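Long-range contact in flagellar protein FlgA (Thermotoga maritima, PDB 3FRN), which probably acts as a periplasmic chaperone for assembly of the P-ring of the flagellar basal body: residues I36-D48 with P62-K76. Numbering follows the deposited sequence.
Sequences ILLPGLEYLVTRD and PENVRITVEGYSSLK
Y43 and I67 form a hydrogen-bonded antiparallel pair: Y43 N donates to I67 O and I67 N to Y43 O, the latter nearly straight. V45 and V65 repeat the pattern, and the axes of strands 42-45 and 65-69 run at 156°; 65-69 is the middle of three strands, parallel to 10-13 on its other side. On the buried face carrying these residues packing is tight: V45 CG2 meets I67 CD1 at 3.5 Å, and V69 CG2 lies obliquely against Y43 CE1 at 3.7 Å while also touching L37 CG. L37 CD1 sits over the centre of one Y43 ring face. With CG anti to its carbonyl carbon, Y43 carries its hydroxyl back to the 36-38 backbone, donating to I36 O at 2.5 Å and accepting from L38 N.

The other face is mixed: L44 is buried there, its CG on N64 CB at 3.8 Å, while partly exposed E42, R66 and T68 form the polar part. E42 OE2 receives R66 NE at 2.8 Å on its anti side, somewhat out of the carboxylate plane, in a salt bridge whose carboxylate and guanidinium planes stand 86° apart; T68 OG1 also lies 3.0 Å from E42 OE2. Beyond the strands, R47 NH1 points straight at P62 O (2.6 Å, 178°), though from above the carbonyl plane, and its NE reaches E63 O weakly. Cutting R47 back to an alanine removes the guanidinium, and P62 O and E63 O would probably lose these donors, leaving the loop at 62-63 less firmly tied to the start of helix 47-53. At the opposite end, water 1 links P39 O, Y72 O and K76 N, and G40 N donates to V69 O. The chemistry implies a strand pair held by backbone bonds and an apolar face, its charge pair on the more open face and R47 and the waters at the ends.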
loop_
_atom_site.group_PDB
_atom_site.type_symbol
_atom_site.label_atom_id
_atom_site.label_comp_id
_atom_site.label_asym_id
_atom_site.label_seq_id
_atom_site.Cartn_x
_atom_site.Cartn_y
_atom_site.Cartn_z
ATOM N N ILE A 36 -20.149 9.877 -14.955
ATOM C CA ILE A 36 -20.258 11.330 -14.826
ATOM C C ILE A 36 -18.846 11.869 -14.673
ATOM O O ILE A 36 -18.200 11.612 -13.671
ATOM C CB ILE A 36 -21.092 11.739 -13.572
ATOM C CG1 ILE A 36 -22.474 11.076 -13.591
ATOM C CG2 ILE A 36 -21.225 13.261 -13.463
ATOM C CD1 ILE A 36 -23.292 11.383 -14.828
ATOM N N LEU A 37 -18.372 12.612 -15.665
ATOM C CA LEU A 37 -16.990 13.062 -15.688
ATOM C C LEU A 37 -16.830 14.436 -15.020
ATOM O O LEU A 37 -17.385 15.422 -15.493
ATOM C CB LEU A 37 -16.524 13.118 -17.142
ATOM C CG LEU A 37 -15.764 11.976 -17.822
ATOM C CD1 LEU A 37 -16.127 10.601 -17.339
ATOM C CD2 LEU A 37 -15.957 12.093 -19.324
ATOM N N LEU A 38 -16.091 14.500 -13.909
ATOM C CA LEU A 38 -15.953 15.758 -13.152
ATOM C C LEU A 38 -14.546 16.313 -13.262
ATOM O O LEU A 38 -13.580 15.551 -13.380
ATOM C CB LEU A 38 -16.362 15.554 -11.674
ATOM C CG LEU A 38 -17.811 15.188 -11.354
ATOM C CD1 LEU A 38 -17.954 14.821 -9.890
ATOM C CD2 LEU A 38 -18.795 16.331 -11.684
ATOM N N PRO A 39 -14.408 17.653 -13.243
ATOM C CA PRO A 39 -13.125 18.181 -13.639
ATOM C C PRO A 39 -12.009 17.780 -12.669
ATOM O O PRO A 39 -12.216 17.768 -11.453
ATOM C CB PRO A 39 -13.344 19.703 -13.597
ATOM C CG PRO A 39 -14.466 19.876 -12.608
ATOM C CD PRO A 39 -15.349 18.715 -12.853
ATOM N N GLY A 40 -10.846 17.456 -13.225
ATOM C CA GLY A 40 -9.637 17.225 -12.434
ATOM C C GLY A 40 -9.510 15.862 -11.780
ATOM O O GLY A 40 -8.551 15.623 -11.048
ATOM N N LEU A 41 -10.473 14.972 -12.032
ATOM C CA LEU A 41 -10.474 13.625 -11.459
ATOM C C LEU A 41 -10.083 12.562 -12.487
ATOM O O LEU A 41 -10.308 12.732 -13.689
ATOM C CB LEU A 41 -11.847 13.276 -10.880
ATOM C CG LEU A 41 -12.402 14.117 -9.730
ATOM C CD1 LEU A 41 -13.793 13.650 -9.333
ATOM C CD2 LEU A 41 -11.490 14.076 -8.527
ATOM N N GLU A 42 -9.516 11.460 -11.994
ATOM C CA GLU A 42 -9.072 10.359 -12.842
ATOM C C GLU A 42 -10.072 9.226 -12.778
ATOM O O GLU A 42 -10.535 8.876 -11.702
ATOM C CB GLU A 42 -7.727 9.841 -12.361
ATOM C CG GLU A 42 -6.886 9.201 -13.448
ATOM C CD GLU A 42 -5.983 10.186 -14.168
ATOM O OE1 GLU A 42 -6.006 11.389 -13.824
ATOM O OE2 GLU A 42 -5.240 9.753 -15.077
ATOM N N TYR A 43 -10.386 8.640 -13.925
ATOM C CA TYR A 43 -11.382 7.579 -13.996
ATOM C C TYR A 43 -10.750 6.286 -14.480
ATOM O O TYR A 43 -9.813 6.295 -15.268
ATOM C CB TYR A 43 -12.532 7.975 -14.942
ATOM C CG TYR A 43 -13.434 9.044 -14.374
ATOM C CD1 TYR A 43 -12.980 10.351 -14.203
ATOM C CD2 TYR A 43 -14.726 8.750 -14.012
ATOM C CE1 TYR A 43 -13.790 11.321 -13.658
ATOM C CE2 TYR A 43 -15.559 9.722 -13.465
ATOM C CZ TYR A 43 -15.070 11.004 -13.290
ATOM O OH TYR A 43 -15.875 11.971 -12.765
ATOM N N LEU A 44 -11.284 5.164 -14.020
ATOM C CA LEU A 44 -10.819 3.880 -14.498
ATOM C C LEU A 44 -12.041 3.088 -14.897
ATOM O O LEU A 44 -12.820 2.702 -14.036
ATOM C CB LEU A 44 -10.076 3.163 -13.381
ATOM C CG LEU A 44 -8.874 2.283 -13.687
ATOM C CD1 LEU A 44 -7.703 3.094 -14.227
ATOM C CD2 LEU A 44 -8.485 1.566 -12.417
ATOM N N VAL A 45 -12.240 2.886 -16.197
ATOM C CA VAL A 45 -13.359 2.082 -16.667
ATOM C C VAL A 45 -12.962 0.616 -16.612
ATOM O O VAL A 45 -12.054 0.183 -17.324
ATOM C CB VAL A 45 -13.785 2.427 -18.102
ATOM C CG1 VAL A 45 -14.921 1.507 -18.548
ATOM C CG2 VAL A 45 -14.219 3.865 -18.205
ATOM N N THR A 46 -13.649 -0.141 -15.764
ATOM C CA THR A 46 -13.329 -1.546 -15.548
ATOM C C THR A 46 -14.217 -2.480 -16.364
ATOM O O THR A 46 -15.257 -2.066 -16.883
ATOM C CB THR A 46 -13.496 -1.910 -14.070
ATOM O OG1 THR A 46 -14.834 -1.601 -13.659
ATOM C CG2 THR A 46 -12.516 -1.126 -13.218
ATOM N N ARG A 47 -13.803 -3.746 -16.453
ATOM C CA ARG A 47 -14.564 -4.789 -17.132
ATOM C C ARG A 47 -15.844 -5.108 -16.381
ATOM O O ARG A 47 -16.849 -5.483 -16.990
ATOM C CB ARG A 47 -13.736 -6.069 -17.259
ATOM C CG ARG A 47 -12.455 -5.913 -18.038
ATOM C CD ARG A 47 -12.739 -5.372 -19.417
ATOM N NE ARG A 47 -11.514 -5.191 -20.180
ATOM C CZ ARG A 47 -11.083 -6.021 -21.119
ATOM N NH1 ARG A 47 -9.952 -5.761 -21.757
ATOM N NH2 ARG A 47 -11.777 -7.111 -21.417
ATOM N N ASP A 48 -15.787 -4.977 -15.057
ATOM C CA ASP A 48 -16.950 -5.198 -14.198
ATOM C C ASP A 48 -18.011 -4.115 -14.416
ATOM O O ASP A 48 -19.206 -4.384 -14.312
ATOM C CB ASP A 48 -16.531 -5.253 -12.729
ATOM C CG ASP A 48 -17.497 -6.057 -11.865
ATOM O OD1 ASP A 48 -17.582 -5.749 -10.655
ATOM O OD2 ASP A 48 -18.158 -6.995 -12.381
ATOM N N PRO A 62 -6.866 -3.415 -23.229
ATOM C CA PRO A 62 -6.358 -3.243 -21.868
ATOM C C PRO A 62 -7.402 -3.617 -20.820
ATOM O O PRO A 62 -8.601 -3.613 -21.107
ATOM C CB PRO A 62 -6.064 -1.738 -21.791
ATOM C CG PRO A 62 -6.929 -1.129 -22.834
ATOM C CD PRO A 62 -6.953 -2.129 -23.941
ATOM N N GLU A 63 -6.936 -3.930 -19.616
ATOM C CA GLU A 63 -7.806 -4.330 -18.516
ATOM C C GLU A 63 -8.815 -3.237 -18.185
ATOM O O GLU A 63 -10.008 -3.500 -18.021
ATOM C CB GLU A 63 -6.963 -4.644 -17.281
ATOM C CG GLU A 63 -7.748 -5.262 -16.146
ATOM C CD GLU A 63 -8.344 -6.600 -16.531
ATOM O OE1 GLU A 63 -7.580 -7.503 -16.938
ATOM O OE2 GLU A 63 -9.577 -6.746 -16.421
ATOM N N ASN A 64 -8.307 -2.012 -18.091
ATOM C CA ASN A 64 -9.096 -0.836 -17.780
ATOM C C ASN A 64 -8.771 0.287 -18.754
ATOM O O ASN A 64 -7.688 0.315 -19.349
ATOM C CB ASN A 64 -8.783 -0.346 -16.362
ATOM C CG ASN A 64 -8.742 -1.471 -15.343
ATOM O OD1 ASN A 64 -7.690 -1.766 -14.770
ATOM N ND2 ASN A 64 -9.885 -2.113 -15.115
ATOM N N VAL A 65 -9.709 1.217 -18.905
ATOM C CA VAL A 65 -9.457 2.450 -19.649
ATOM C C VAL A 65 -9.231 3.565 -18.639
ATOM O O VAL A 65 -10.051 3.755 -17.743
ATOM C CB VAL A 65 -10.648 2.823 -20.566
ATOM C CG1 VAL A 65 -10.329 4.061 -21.389
ATOM C CG2 VAL A 65 -11.004 1.650 -21.484
ATOM N N ARG A 66 -8.129 4.296 -18.788
ATOM C CA ARG A 66 -7.790 5.389 -17.877
ATOM C C ARG A 66 -8.127 6.768 -18.461
ATOM O O ARG A 66 -7.556 7.186 -19.463
ATOM C CB ARG A 66 -6.313 5.304 -17.461
ATOM C CG ARG A 66 -5.820 6.487 -16.635
ATOM C CD ARG A 66 -4.547 6.137 -15.891
ATOM N NE ARG A 66 -4.158 7.165 -14.926
ATOM C CZ ARG A 66 -3.143 7.045 -14.072
ATOM N NH1 ARG A 66 -2.407 5.935 -14.049
ATOM N NH2 ARG A 66 -2.867 8.034 -13.232
ATOM N N ILE A 67 -9.056 7.463 -17.808
ATOM C CA ILE A 67 -9.586 8.740 -18.281
ATOM C C ILE A 67 -9.185 9.897 -17.367
ATOM O O ILE A 67 -9.460 9.881 -16.165
ATOM C CB ILE A 67 -11.125 8.707 -18.350
ATOM C CG1 ILE A 67 -11.612 7.412 -18.992
ATOM C CG2 ILE A 67 -11.690 9.944 -19.075
ATOM C CD1 ILE A 67 -13.051 7.167 -18.714
ATOM N N THR A 68 -8.547 10.898 -17.954
ATOM C CA THR A 68 -8.193 12.124 -17.255
ATOM C C THR A 68 -9.189 13.194 -17.685
ATOM O O THR A 68 -9.360 13.424 -18.874
ATOM C CB THR A 68 -6.776 12.559 -17.644
ATOM O OG1 THR A 68 -5.882 11.451 -17.476
ATOM C CG2 THR A 68 -6.298 13.751 -16.810
ATOM N N VAL A 69 -9.885 13.811 -16.731
ATOM C CA VAL A 69 -10.753 14.930 -17.060
ATOM C C VAL A 69 -10.068 16.275 -16.799
ATOM O O VAL A 69 -9.659 16.569 -15.673
ATOM C CB VAL A 69 -12.061 14.875 -16.268
ATOM C CG1 VAL A 69 -13.021 15.931 -16.773
ATOM C CG2 VAL A 69 -12.681 13.500 -16.396
ATOM N N GLU A 70 -9.948 17.082 -17.847
ATOM C CA GLU A 70 -9.488 18.463 -17.728
ATOM C C GLU A 70 -10.274 19.306 -16.710
ATOM O O GLU A 70 -11.432 19.016 -16.376
ATOM C CB GLU A 70 -9.534 19.136 -19.103
ATOM C CG GLU A 70 -8.701 18.417 -20.149
ATOM C CD GLU A 70 -8.675 19.133 -21.489
ATOM O OE1 GLU A 70 -9.715 19.141 -22.184
ATOM O OE2 GLU A 70 -7.604 19.673 -21.850
ATOM N N GLY A 71 -9.635 20.345 -16.192
ATOM C CA GLY A 71 -10.318 21.247 -15.262
ATOM C C GLY A 71 -9.418 21.694 -14.134
ATOM O O GLY A 71 -8.365 21.096 -13.890
ATOM N N TYR A 72 -9.832 22.766 -13.463
ATOM C CA TYR A 72 -9.173 23.256 -12.264
ATOM C C TYR A 72 -9.154 22.152 -11.223
ATOM O O TYR A 72 -9.971 21.227 -11.275
ATOM C CB TYR A 72 -9.871 24.527 -11.752
ATOM C CG TYR A 72 -9.538 25.715 -12.613
ATOM C CD1 TYR A 72 -8.225 25.997 -12.929
ATOM C CD2 TYR A 72 -10.526 26.534 -13.138
ATOM C CE1 TYR A 72 -7.894 27.059 -13.733
ATOM C CE2 TYR A 72 -10.201 27.618 -13.953
ATOM C CZ TYR A 72 -8.886 27.869 -14.243
ATOM O OH TYR A 72 -8.509 28.940 -15.038
ATOM N N SER A 73 -8.198 22.219 -10.303
ATOM C CA SER A 73 -7.930 21.076 -9.431
ATOM C C SER A 73 -8.546 21.209 -8.046
ATOM O O SER A 73 -8.177 20.476 -7.132
ATOM C CB SER A 73 -6.424 20.838 -9.323
ATOM O OG SER A 73 -5.779 21.991 -8.813
ATOM N N SER A 74 -9.502 22.121 -7.904
ATOM C CA SER A 74 -10.054 22.459 -6.604
ATOM C C SER A 74 -10.992 21.390 -6.063
ATOM O O SER A 74 -10.959 21.069 -4.876
ATOM C CB SER A 74 -10.780 23.801 -6.678
ATOM O OG SER A 74 -11.827 23.738 -7.629
ATOM N N LEU A 75 -11.847 20.857 -6.924
ATOM C CA LEU A 75 -12.744 19.787 -6.516
ATOM C C LEU A 75 -11.917 18.556 -6.092
ATOM O O LEU A 75 -12.098 18.028 -4.993
ATOM C CB LEU A 75 -13.712 19.433 -7.647
ATOM C CG LEU A 75 -14.476 18.120 -7.445
ATOM C CD1 LEU A 75 -15.414 18.233 -6.250
ATOM C CD2 LEU A 75 -15.238 17.737 -8.700
ATOM N N LYS A 76 -11.027 18.117 -6.979
ATOM C CA LYS A 76 -10.063 17.046 -6.720
ATOM C C LYS A 76 -9.375 17.199 -5.366
ATOM O O LYS A 76 -9.400 16.279 -4.552
ATOM C CB LYS A 76 -8.989 17.045 -7.812
ATOM C CG LYS A 76 -7.956 15.953 -7.643
ATOM C CD LYS A 76 -6.554 16.496 -7.827
ATOM C CE LYS A 76 -5.528 15.440 -7.493
ATOM N NZ LYS A 76 -4.222 15.805 -8.090
HETATM O O HOH W 1 -10.869 19.026 -9.694
HETATM O O HOH W 2 -10.917 -4.563 -14.965
#